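Stress response kinase A (Escherichia coli, PDB 1ZYL) phosphorylates serine and threonine residues of proteins, itself included, using ATP and magnesium, and probably protects cells against stress linked to reactive oxygen species. Local coordinates at residues T15-I25 with L96-V105; A64-L75 with A86-L95. One frame throughout, in Å; residues are numbered along the deposited sequence.

Interaction 1: residues T15-I25 with L96-V105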
loop_
_atom_site.group_PDB
_atom_site.type_symbol
_atom_site.label_atom_id
_atom_site.label_comp_id
_atom_site.label_asym_id
_atom_site.label_seq_id
_atom_site.Cartn_x
_atom_site.Cartn_y
_atom_site.Cartn_z
ATOM N N THR A 15 10.185 -23.868 -10.651
ATOM C CA THR A 15 11.379 -23.107 -10.327
ATOM C C THR A 15 11.286 -22.672 -8.864
ATOM O O THR A 15 12.303 -22.432 -8.210
ATOM C CB THR A 15 11.479 -21.856 -11.207
ATOM O OG1 THR A 15 11.251 -22.223 -12.572
ATOM C CG2 THR A 15 12.856 -21.211 -11.072
ATOM N N ILE A 16 10.056 -22.570 -8.364
ATOM C CA ILE A 16 9.816 -22.174 -6.985
ATOM C C ILE A 16 10.133 -23.331 -6.030
ATOM O O ILE A 16 10.790 -23.140 -4.998
ATOM C CB ILE A 16 8.349 -21.701 -6.795
ATOM C CG1 ILE A 16 8.181 -20.323 -7.429
ATOM C CG2 ILE A 16 7.978 -21.631 -5.313
ATOM C CD1 ILE A 16 6.803 -19.736 -7.258
ATOM N N MET A 17 9.673 -24.532 -6.370
ATOM C CA MET A 17 9.948 -25.687 -5.531
ATOM C C MET A 17 11.458 -25.851 -5.363
ATOM O O MET A 17 11.936 -26.191 -4.277
ATOM C CB MET A 17 9.339 -26.947 -6.147
ATOM C CG MET A 17 7.834 -27.034 -5.981
ATOM S SD MET A 17 7.345 -27.203 -4.255
ATOM C CE MET A 17 7.182 -28.973 -4.121
ATOM N N ASP A 18 12.208 -25.604 -6.436
ATOM C CA ASP A 18 13.663 -25.709 -6.377
ATOM C C ASP A 18 14.151 -24.738 -5.305
ATOM O O ASP A 18 14.912 -25.098 -4.406
ATOM C CB ASP A 18 14.290 -25.339 -7.723
ATOM C CG ASP A 18 13.759 -26.180 -8.868
ATOM O OD1 ASP A 18 13.671 -27.416 -8.709
ATOM O OD2 ASP A 18 13.436 -25.607 -9.933
ATOM N N ALA A 19 13.690 -23.498 -5.416
ATOM C CA ALA A 19 14.038 -22.457 -4.469
ATOM C C ALA A 19 13.759 -22.926 -3.046
ATOM O O ALA A 19 14.623 -22.846 -2.178
ATOM C CB ALA A 19 13.231 -21.201 -4.779
ATOM N N LEU A 20 12.548 -23.411 -2.805
ATOM C CA LEU A 20 12.199 -23.876 -1.473
ATOM C C LEU A 20 13.012 -25.094 -1.071
ATOM O O LEU A 20 13.082 -25.442 0.111
ATOM C CB LEU A 20 10.713 -24.211 -1.380
ATOM C CG LEU A 20 9.783 -23.011 -1.265
ATOM C CD1 LEU A 20 8.376 -23.496 -0.971
ATOM C CD2 LEU A 20 10.269 -22.095 -0.155
ATOM N N PHE A 21 13.618 -25.750 -2.054
ATOM C CA PHE A 21 14.422 -26.920 -1.760
ATOM C C PHE A 21 15.810 -26.438 -1.378
ATOM O O PHE A 21 16.299 -26.741 -0.297
ATOM C CB PHE A 21 14.512 -27.836 -2.974
ATOM C CG PHE A 21 15.074 -29.190 -2.662
ATOM C CD1 PHE A 21 14.278 -30.164 -2.067
ATOM C CD2 PHE A 21 16.407 -29.483 -2.933
ATOM C CE1 PHE A 21 14.800 -31.414 -1.745
ATOM C CE2 PHE A 21 16.939 -30.729 -2.615
ATOM C CZ PHE A 21 16.134 -31.697 -2.020
ATOM N N GLU A 22 16.426 -25.675 -2.276
ATOM C CA GLU A 22 17.762 -25.120 -2.065
ATOM C C GLU A 22 17.922 -24.545 -0.661
ATOM O O GLU A 22 19.041 -24.373 -0.179
ATOM C CB GLU A 22 18.036 -24.018 -3.090
ATOM C CG GLU A 22 18.136 -24.495 -4.522
ATOM C CD GLU A 22 19.509 -25.034 -4.856
ATOM O OE1 GLU A 22 19.699 -25.531 -5.988
ATOM O OE2 GLU A 22 20.399 -24.952 -3.986
ATOM N N HIS A 23 16.803 -24.238 -0.013
ATOM C CA HIS A 23 16.831 -23.677 1.333
ATOM C C HIS A 23 16.187 -24.622 2.342
ATOM O O HIS A 23 15.568 -24.184 3.315
ATOM C CB HIS A 23 16.118 -22.319 1.365
ATOM C CG HIS A 23 16.780 -21.265 0.531
ATOM N ND1 HIS A 23 16.680 -21.230 -0.843
ATOM C CD2 HIS A 23 17.561 -20.214 0.877
ATOM C CE1 HIS A 23 17.371 -20.203 -1.307
ATOM N NE2 HIS A 23 17.915 -19.570 -0.283
ATOM N N GLY A 24 16.336 -25.919 2.095
ATOM C CA GLY A 24 15.794 -26.931 2.983
ATOM C C GLY A 24 14.345 -26.760 3.396
ATOM O O GLY A 24 13.837 -27.523 4.220
ATOM N N ILE A 25 13.672 -25.764 2.836
ATOM C CA ILE A 25 12.277 -25.535 3.168
ATOM C C ILE A 25 11.429 -26.671 2.606
ATOM O O ILE A 25 10.856 -26.553 1.524
ATOM C CB ILE A 25 11.787 -24.200 2.593
ATOM C CG1 ILE A 25 12.710 -23.076 3.065
ATOM C CG2 ILE A 25 10.355 -23.941 3.027
ATOM C CD1 ILE A 25 12.379 -21.722 2.493
ATOM N N LEU A 96 15.574 -14.854 1.383
ATOM C CA LEU A 96 16.153 -15.855 0.501
ATOM C C LEU A 96 16.149 -15.328 -0.935
ATOM O O LEU A 96 15.461 -14.354 -1.252
ATOM C CB LEU A 96 15.364 -17.168 0.580
ATOM C CG LEU A 96 15.027 -17.737 1.964
ATOM C CD1 LEU A 96 16.040 -17.255 3.007
ATOM C CD2 LEU A 96 13.635 -17.292 2.353
ATOM N N ASN A 97 16.924 -15.974 -1.798
ATOM C CA ASN A 97 17.014 -15.575 -3.197
ATOM C C ASN A 97 17.395 -16.731 -4.126
ATOM O O ASN A 97 18.537 -17.191 -4.139
ATOM C CB ASN A 97 18.033 -14.447 -3.355
ATOM C CG ASN A 97 18.437 -14.232 -4.795
ATOM O OD1 ASN A 97 17.631 -13.807 -5.619
ATOM N ND2 ASN A 97 19.688 -14.540 -5.111
ATOM N N HIS A 98 16.434 -17.209 -4.903
ATOM C CA HIS A 98 16.725 -18.282 -5.834
ATOM C C HIS A 98 16.679 -17.735 -7.245
ATOM O O HIS A 98 15.761 -16.998 -7.608
ATOM C CB HIS A 98 15.724 -19.422 -5.692
ATOM C CG HIS A 98 16.028 -20.589 -6.575
ATOM N ND1 HIS A 98 17.316 -20.990 -6.852
ATOM C CD2 HIS A 98 15.216 -21.469 -7.205
ATOM C CE1 HIS A 98 17.285 -22.070 -7.611
ATOM N NE2 HIS A 98 16.023 -22.383 -7.838
ATOM N N GLN A 99 17.679 -18.094 -8.042
ATOM C CA GLN A 99 17.748 -17.622 -9.413
ATOM C C GLN A 99 17.808 -16.091 -9.400
ATOM O O GLN A 99 18.608 -15.498 -8.665
ATOM C CB GLN A 99 16.522 -18.117 -10.187
ATOM C CG GLN A 99 16.849 -18.859 -11.478
ATOM C CD GLN A 99 17.921 -19.926 -11.302
ATOM O OE1 GLN A 99 19.108 -19.618 -11.180
ATOM N NE2 GLN A 99 17.504 -21.186 -11.285
ATOM N N GLY A 100 16.964 -15.451 -10.204
ATOM C CA GLY A 100 16.966 -13.999 -10.250
ATOM C C GLY A 100 15.824 -13.382 -9.469
ATOM O O GLY A 100 15.414 -12.254 -9.738
ATOM N N PHE A 101 15.308 -14.121 -8.494
ATOM C CA PHE A 101 14.198 -13.640 -7.688
ATOM C C PHE A 101 14.505 -13.731 -6.202
ATOM O O PHE A 101 15.090 -14.713 -5.747
ATOM C CB PHE A 101 12.938 -14.466 -7.970
ATOM C CG PHE A 101 12.433 -14.360 -9.383
ATOM C CD1 PHE A 101 13.239 -14.730 -10.461
ATOM C CD2 PHE A 101 11.140 -13.906 -9.638
ATOM C CE1 PHE A 101 12.765 -14.649 -11.770
ATOM C CE2 PHE A 101 10.653 -13.821 -10.944
ATOM C CZ PHE A 101 11.469 -14.194 -12.012
ATOM N N TYR A 102 14.112 -12.699 -5.455
ATOM C CA TYR A 102 14.285 -12.670 -4.007
ATOM C C TYR A 102 12.978 -13.221 -3.472
ATOM O O TYR A 102 11.986 -13.245 -4.192
ATOM C CB TYR A 102 14.432 -11.241 -3.506
ATOM C CG TYR A 102 15.758 -10.592 -3.775
ATOM C CD1 TYR A 102 16.879 -10.908 -3.008
ATOM C CD2 TYR A 102 15.878 -9.602 -4.744
ATOM C CE1 TYR A 102 18.088 -10.238 -3.191
ATOM C CE2 TYR A 102 17.079 -8.927 -4.938
ATOM C CZ TYR A 102 18.178 -9.245 -4.154
ATOM O OH TYR A 102 19.339 -8.522 -4.296
ATOM N N PHE A 103 12.962 -13.665 -2.223
ATOM C CA PHE A 103 11.725 -14.170 -1.649
ATOM C C PHE A 103 11.840 -14.398 -0.158
ATOM O O PHE A 103 12.943 -14.479 0.381
ATOM C CB PHE A 103 11.290 -15.467 -2.330
ATOM C CG PHE A 103 12.244 -16.616 -2.146
ATOM C CD1 PHE A 103 13.514 -16.590 -2.709
ATOM C CD2 PHE A 103 11.848 -17.759 -1.462
ATOM C CE1 PHE A 103 14.371 -17.690 -2.596
ATOM C CE2 PHE A 103 12.702 -18.863 -1.346
ATOM C CZ PHE A 103 13.959 -18.828 -1.914
ATOM N N ALA A 104 10.688 -14.491 0.499
ATOM C CA ALA A 104 10.620 -14.716 1.932
ATOM C C ALA A 104 9.446 -15.644 2.207
ATOM O O ALA A 104 8.585 -15.833 1.353
ATOM C CB ALA A 104 10.433 -13.396 2.660
ATOM N N VAL A 105 9.414 -16.227 3.398
ATOM C CA VAL A 105 8.344 -17.142 3.767
ATOM C C VAL A 105 7.634 -16.611 5.002
ATOM O O VAL A 105 8.279 -16.272 5.989
ATOM C CB VAL A 105 8.901 -18.559 4.062
ATOM C CG1 VAL A 105 7.764 -19.529 4.258
ATOM C CG2 VAL A 105 9.792 -19.021 2.913
#
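T15 meets H98 through its backbone: its carbonyl O lies at the edge of the imidazole and in its plane, 3.2 Å from H98 CD2. That oxygen is the helical acceptor for A19 N. H98 is sent across to the helix by its first torsion, which sets CG anti to the backbone N (chi1 -177°). One turn on, D18 offers the ring its methylene, with CB 3.4 Å from H98 NE2, while its carboxylate is not in contact with the imidazole. A19 points its methyl at the strands, where it rests against both H98 and F103; CB is 3.8 Å from F103 CZ. L20 starts off away from the strands, yet its CD2 comes back to the edge of the F103 ring and to V105.

Here the N-terminal helix 13-22 lies on one face of the five-stranded antiparallel sheet of the kinase-like N-lobe, over the hairpin of 96-98 and 101-107. F103 and V105 point to this helix, whereas A104 between them turns to H71 of helix 64-79 on the other face.

E22 crosses H98 at about a right angle and lays its CG over one face of the imidazole. H23, just past the helix, is tied back by ND1, which donates in its ring plane to A19 O at 2.9 Å. Held in this way, the ring takes L96 CB over one face in a CH-pi contact, 3.9 Å from its centroid. F103 brings its edge toward the face of H23 in a T-shaped pair, the planes 89° apart. Beyond G24, I25 reaches tip to tip with V105, its CD1 3.8 Å from V105 CG2, and F44 of strand 40-44 touches both side chains.

Interaction 2: residues A64-L75 with A86-L95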
loop_
_atom_site.group_PDB
_atom_site.type_symbol
_atom_site.label_atom_id
_atom_site.label_comp_id
_atom_site.label_asym_id
_atom_site.label_seq_id
_atom_site.Cartn_x
_atom_site.Cartn_y
_atom_site.Cartn_z
ATOM N N ALA A 64 17.425 -5.430 -2.259
ATOM C CA ALA A 64 17.572 -6.246 -1.066
ATOM C C ALA A 64 17.603 -5.315 0.154
ATOM O O ALA A 64 16.872 -5.511 1.133
ATOM C CB ALA A 64 18.855 -7.073 -1.158
ATOM N N ASP A 65 18.436 -4.286 0.076
ATOM C CA ASP A 65 18.554 -3.320 1.158
ATOM C C ASP A 65 17.198 -2.750 1.558
ATOM O O ASP A 65 17.021 -2.305 2.688
ATOM C CB ASP A 65 19.475 -2.176 0.738
ATOM C CG ASP A 65 20.883 -2.642 0.467
ATOM O OD1 ASP A 65 21.061 -3.850 0.198
ATOM O OD2 ASP A 65 21.807 -1.803 0.512
ATOM N N GLN A 66 16.243 -2.760 0.636
ATOM C CA GLN A 66 14.914 -2.226 0.911
ATOM C C GLN A 66 13.982 -3.269 1.538
ATOM O O GLN A 66 13.197 -2.961 2.437
ATOM C CB GLN A 66 14.306 -1.685 -0.383
ATOM C CG GLN A 66 15.158 -0.624 -1.044
ATOM C CD GLN A 66 14.530 -0.051 -2.303
ATOM O OE1 GLN A 66 14.374 -0.739 -3.314
ATOM N NE2 GLN A 66 14.161 1.221 -2.241
ATOM N N ILE A 67 14.071 -4.506 1.059
ATOM C CA ILE A 67 13.243 -5.579 1.584
ATOM C C ILE A 67 13.732 -5.910 2.985
ATOM O O ILE A 67 12.958 -6.346 3.836
ATOM C CB ILE A 67 13.316 -6.832 0.667
ATOM C CG1 ILE A 67 12.857 -6.445 -0.744
ATOM C CG2 ILE A 67 12.429 -7.953 1.204
ATOM C CD1 ILE A 67 13.000 -7.545 -1.774
ATOM N N LEU A 68 15.016 -5.689 3.233
ATOM C CA LEU A 68 15.571 -5.966 4.552
ATOM C C LEU A 68 14.986 -4.999 5.563
ATOM O O LEU A 68 14.734 -5.371 6.708
ATOM C CB LEU A 68 17.102 -5.841 4.544
ATOM C CG LEU A 68 17.891 -6.980 3.884
ATOM C CD1 LEU A 68 19.366 -6.609 3.802
ATOM C CD2 LEU A 68 17.688 -8.267 4.665
ATOM N N GLU A 69 14.774 -3.756 5.132
ATOM C CA GLU A 69 14.215 -2.724 6.000
ATOM C C GLU A 69 12.800 -3.049 6.487
ATOM O O GLU A 69 12.447 -2.731 7.624
ATOM C CB GLU A 69 14.226 -1.370 5.294
ATOM C CG GLU A 69 15.534 -0.614 5.439
ATOM C CD GLU A 69 15.547 0.695 4.671
ATOM O OE1 GLU A 69 16.483 1.499 4.857
ATOM O OE2 GLU A 69 14.623 0.920 3.870
ATOM N N GLU A 70 11.980 -3.671 5.650
ATOM C CA GLU A 70 10.648 -4.003 6.117
ATOM C C GLU A 70 10.730 -5.274 6.956
ATOM O O GLU A 70 10.050 -5.399 7.974
ATOM C CB GLU A 70 9.658 -4.176 4.955
ATOM C CG GLU A 70 9.985 -5.280 3.978
ATOM C CD GLU A 70 8.738 -5.918 3.396
ATOM O OE1 GLU A 70 7.980 -6.526 4.178
ATOM O OE2 GLU A 70 8.518 -5.813 2.167
ATOM N N HIS A 71 11.569 -6.215 6.532
ATOM C CA HIS A 71 11.745 -7.466 7.267
ATOM C C HIS A 71 12.156 -7.124 8.693
ATOM O O HIS A 71 11.764 -7.787 9.648
ATOM C CB HIS A 71 12.834 -8.316 6.623
ATOM C CG HIS A 71 12.340 -9.242 5.553
ATOM N ND1 HIS A 71 11.665 -8.800 4.436
ATOM C CD2 HIS A 71 12.467 -10.582 5.411
ATOM C CE1 HIS A 71 11.402 -9.829 3.653
ATOM N NE2 HIS A 71 11.878 -10.922 4.221
ATOM N N GLN A 72 12.969 -6.084 8.821
ATOM C CA GLN A 72 13.419 -5.631 10.119
ATOM C C GLN A 72 12.169 -5.068 10.799
ATOM O O GLN A 72 11.738 -5.561 11.845
ATOM C CB GLN A 72 14.498 -4.548 9.946
ATOM C CG GLN A 72 15.244 -4.180 11.222
ATOM C CD GLN A 72 15.618 -5.406 12.062
ATOM O OE1 GLN A 72 16.113 -6.410 11.536
ATOM N NE2 GLN A 72 15.387 -5.322 13.374
ATOM N N PHE A 73 11.571 -4.056 10.176
ATOM C CA PHE A 73 10.378 -3.425 10.717
ATOM C C PHE A 73 9.370 -4.478 11.182
ATOM O O PHE A 73 8.946 -4.471 12.334
ATOM C CB PHE A 73 9.751 -2.511 9.660
ATOM C CG PHE A 73 8.665 -1.613 10.188
ATOM C CD1 PHE A 73 7.754 -1.031 9.316
ATOM C CD2 PHE A 73 8.564 -1.329 11.545
ATOM C CE1 PHE A 73 6.762 -0.183 9.788
ATOM C CE2 PHE A 73 7.574 -0.479 12.027
ATOM C CZ PHE A 73 6.671 0.096 11.147
ATOM N N ALA A 74 8.999 -5.390 10.292
ATOM C CA ALA A 74 8.045 -6.438 10.640
ATOM C C ALA A 74 8.498 -7.213 11.868
ATOM O O ALA A 74 7.721 -7.441 12.791
ATOM C CB ALA A 74 7.865 -7.396 9.476
ATOM N N LEU A 75 9.766 -7.611 11.876
ATOM C CA LEU A 75 10.317 -8.377 12.983
ATOM C C LEU A 75 10.277 -7.583 14.281
ATOM O O LEU A 75 9.889 -8.113 15.319
ATOM C CB LEU A 75 11.755 -8.790 12.676
ATOM C CG LEU A 75 12.189 -10.116 13.300
ATOM C CD1 LEU A 75 11.768 -11.261 12.375
ATOM C CD2 LEU A 75 13.701 -10.125 13.516
ATOM N N ALA A 86 5.835 -11.746 10.770
ATOM C CA ALA A 86 7.210 -11.515 10.372
ATOM C C ALA A 86 7.673 -12.675 9.502
ATOM O O ALA A 86 7.201 -13.800 9.651
ATOM C CB ALA A 86 8.094 -11.397 11.606
ATOM N N PRO A 87 8.589 -12.411 8.564
ATOM C CA PRO A 87 9.086 -13.480 7.695
ATOM C C PRO A 87 9.940 -14.454 8.507
ATOM O O PRO A 87 10.615 -14.042 9.449
ATOM C CB PRO A 87 9.900 -12.718 6.662
ATOM C CG PRO A 87 10.411 -11.546 7.456
ATOM C CD PRO A 87 9.204 -11.118 8.222
ATOM N N VAL A 88 9.902 -15.736 8.153
ATOM C CA VAL A 88 10.686 -16.751 8.859
ATOM C C VAL A 88 12.171 -16.664 8.524
ATOM O O VAL A 88 12.546 -16.310 7.408
ATOM C CB VAL A 88 10.224 -18.170 8.505
ATOM C CG1 VAL A 88 11.201 -19.188 9.069
ATOM C CG2 VAL A 88 8.833 -18.416 9.055
ATOM N N ALA A 89 13.018 -17.000 9.489
ATOM C CA ALA A 89 14.458 -16.954 9.261
ATOM C C ALA A 89 14.974 -18.323 8.837
ATOM O O ALA A 89 14.476 -19.359 9.284
ATOM C CB ALA A 89 15.172 -16.488 10.522
ATOM N N PHE A 90 15.975 -18.329 7.967
ATOM C CA PHE A 90 16.532 -19.588 7.505
ATOM C C PHE A 90 18.042 -19.684 7.626
ATOM O O PHE A 90 18.776 -19.425 6.669
ATOM C CB PHE A 90 16.102 -19.859 6.063
ATOM C CG PHE A 90 14.663 -20.250 5.937
ATOM C CD1 PHE A 90 14.236 -21.503 6.359
ATOM C CD2 PHE A 90 13.720 -19.350 5.438
ATOM C CE1 PHE A 90 12.887 -21.859 6.287
ATOM C CE2 PHE A 90 12.365 -19.695 5.362
ATOM C CZ PHE A 90 11.949 -20.952 5.788
ATOM N N ASN A 91 18.487 -20.053 8.824
ATOM C CA ASN A 91 19.899 -20.247 9.114
ATOM C C ASN A 91 20.757 -19.054 8.710
ATOM O O ASN A 91 21.822 -19.216 8.107
ATOM C CB ASN A 91 20.383 -21.513 8.400
ATOM C CG ASN A 91 19.485 -22.717 8.673
ATOM O OD1 ASN A 91 19.583 -23.742 7.999
ATOM N ND2 ASN A 91 18.612 -22.597 9.669
ATOM N N GLY A 92 20.291 -17.858 9.053
ATOM C CA GLY A 92 21.036 -16.661 8.720
ATOM C C GLY A 92 20.153 -15.436 8.594
ATOM O O GLY A 92 20.137 -14.579 9.480
ATOM N N GLN A 93 19.415 -15.349 7.494
ATOM C CA GLN A 93 18.537 -14.212 7.270
ATOM C C GLN A 93 17.134 -14.669 6.914
ATOM O O GLN A 93 16.793 -15.847 7.043
ATOM C CB GLN A 93 19.073 -13.329 6.145
ATOM C CG GLN A 93 18.910 -13.944 4.773
ATOM C CD GLN A 93 19.693 -15.226 4.624
ATOM O OE1 GLN A 93 19.379 -16.064 3.776
ATOM N NE2 GLN A 93 20.731 -15.383 5.441
ATOM N N THR A 94 16.331 -13.714 6.455
ATOM C CA THR A 94 14.952 -13.976 6.082
ATOM C C THR A 94 14.730 -13.772 4.584
ATOM O O THR A 94 13.772 -14.298 4.009
ATOM C CB THR A 94 13.986 -13.051 6.878
ATOM O OG1 THR A 94 14.511 -11.717 6.922
ATOM C CG2 THR A 94 13.815 -13.552 8.292
ATOM N N LEU A 95 15.634 -13.025 3.960
ATOM C CA LEU A 95 15.542 -12.713 2.535
ATOM C C LEU A 95 16.221 -13.719 1.618
ATOM O O LEU A 95 17.319 -13.459 1.113
ATOM C CB LEU A 95 16.158 -11.344 2.258
ATOM C CG LEU A 95 15.437 -10.466 1.244
ATOM C CD1 LEU A 95 16.464 -9.556 0.573
ATOM C CD2 LEU A 95 14.699 -11.322 0.232
#
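L95 lies along helix 64-79 with most of its side chain, meeting A64, I67 and L68 at successive atoms. Its CD1 lies 3.9 Å from A64 CB, CG meets I67 CG2 at the same distance, and CB faces L68 CD2; the side chains of I67 and L68 both cross it at about a right angle.

One turn further along, H71 brings the CD2/NE2 end of its imidazole up to P87 and T94, which sit side by side there. With CG beside the backbone N (chi1 -89°), the ring leans back along the helix and ND1 gives a weak, bent hydrogen bond to I67 O, 2.8 Å away. NE2 is 3.6 Å from P87 CB, and T94 CB sits at the ring edge, in its plane. An alanine here would probably leave a gap between the helix and the pair P87 and T94, and I67 O would lose its weak side-chain bond.

P87 in turn spans to the next turn, with CD 4.1 Å from A74 CB, and its neighbour A86 sets its methyl against L75 CD1.

The H71 side chain lies about 10 Å from that of D217, an inferred magnesium ligand. By its place between strands 52-57 and 96-98, the pair probably corresponds to helix C and the αC-β4 loop of the protein kinase N-lobe.

In the fold
Both contacts belong to the N-lobe and flank the same sheet: interaction 1 sets helix 13-22 on one face, interaction 2 ties helix 64-79, on the other, to the segment leading into strand 96-98. L95 packs on helix 64-79, whereas L96 lies against H23, just past the end of helix 13-22. The two meet directly where V88 N probably bonds to V105 O and where F90 packs on I25. Each is partly buried and mixes apolar side chains with imidazoles: two histidines in interaction 1, one in interaction 2. Interaction 1 is richer in aromatic contacts and lies away from the annotated sites; interaction 2 relies on aliphatic groups around its histidine and sits nearer the catalytic cleft.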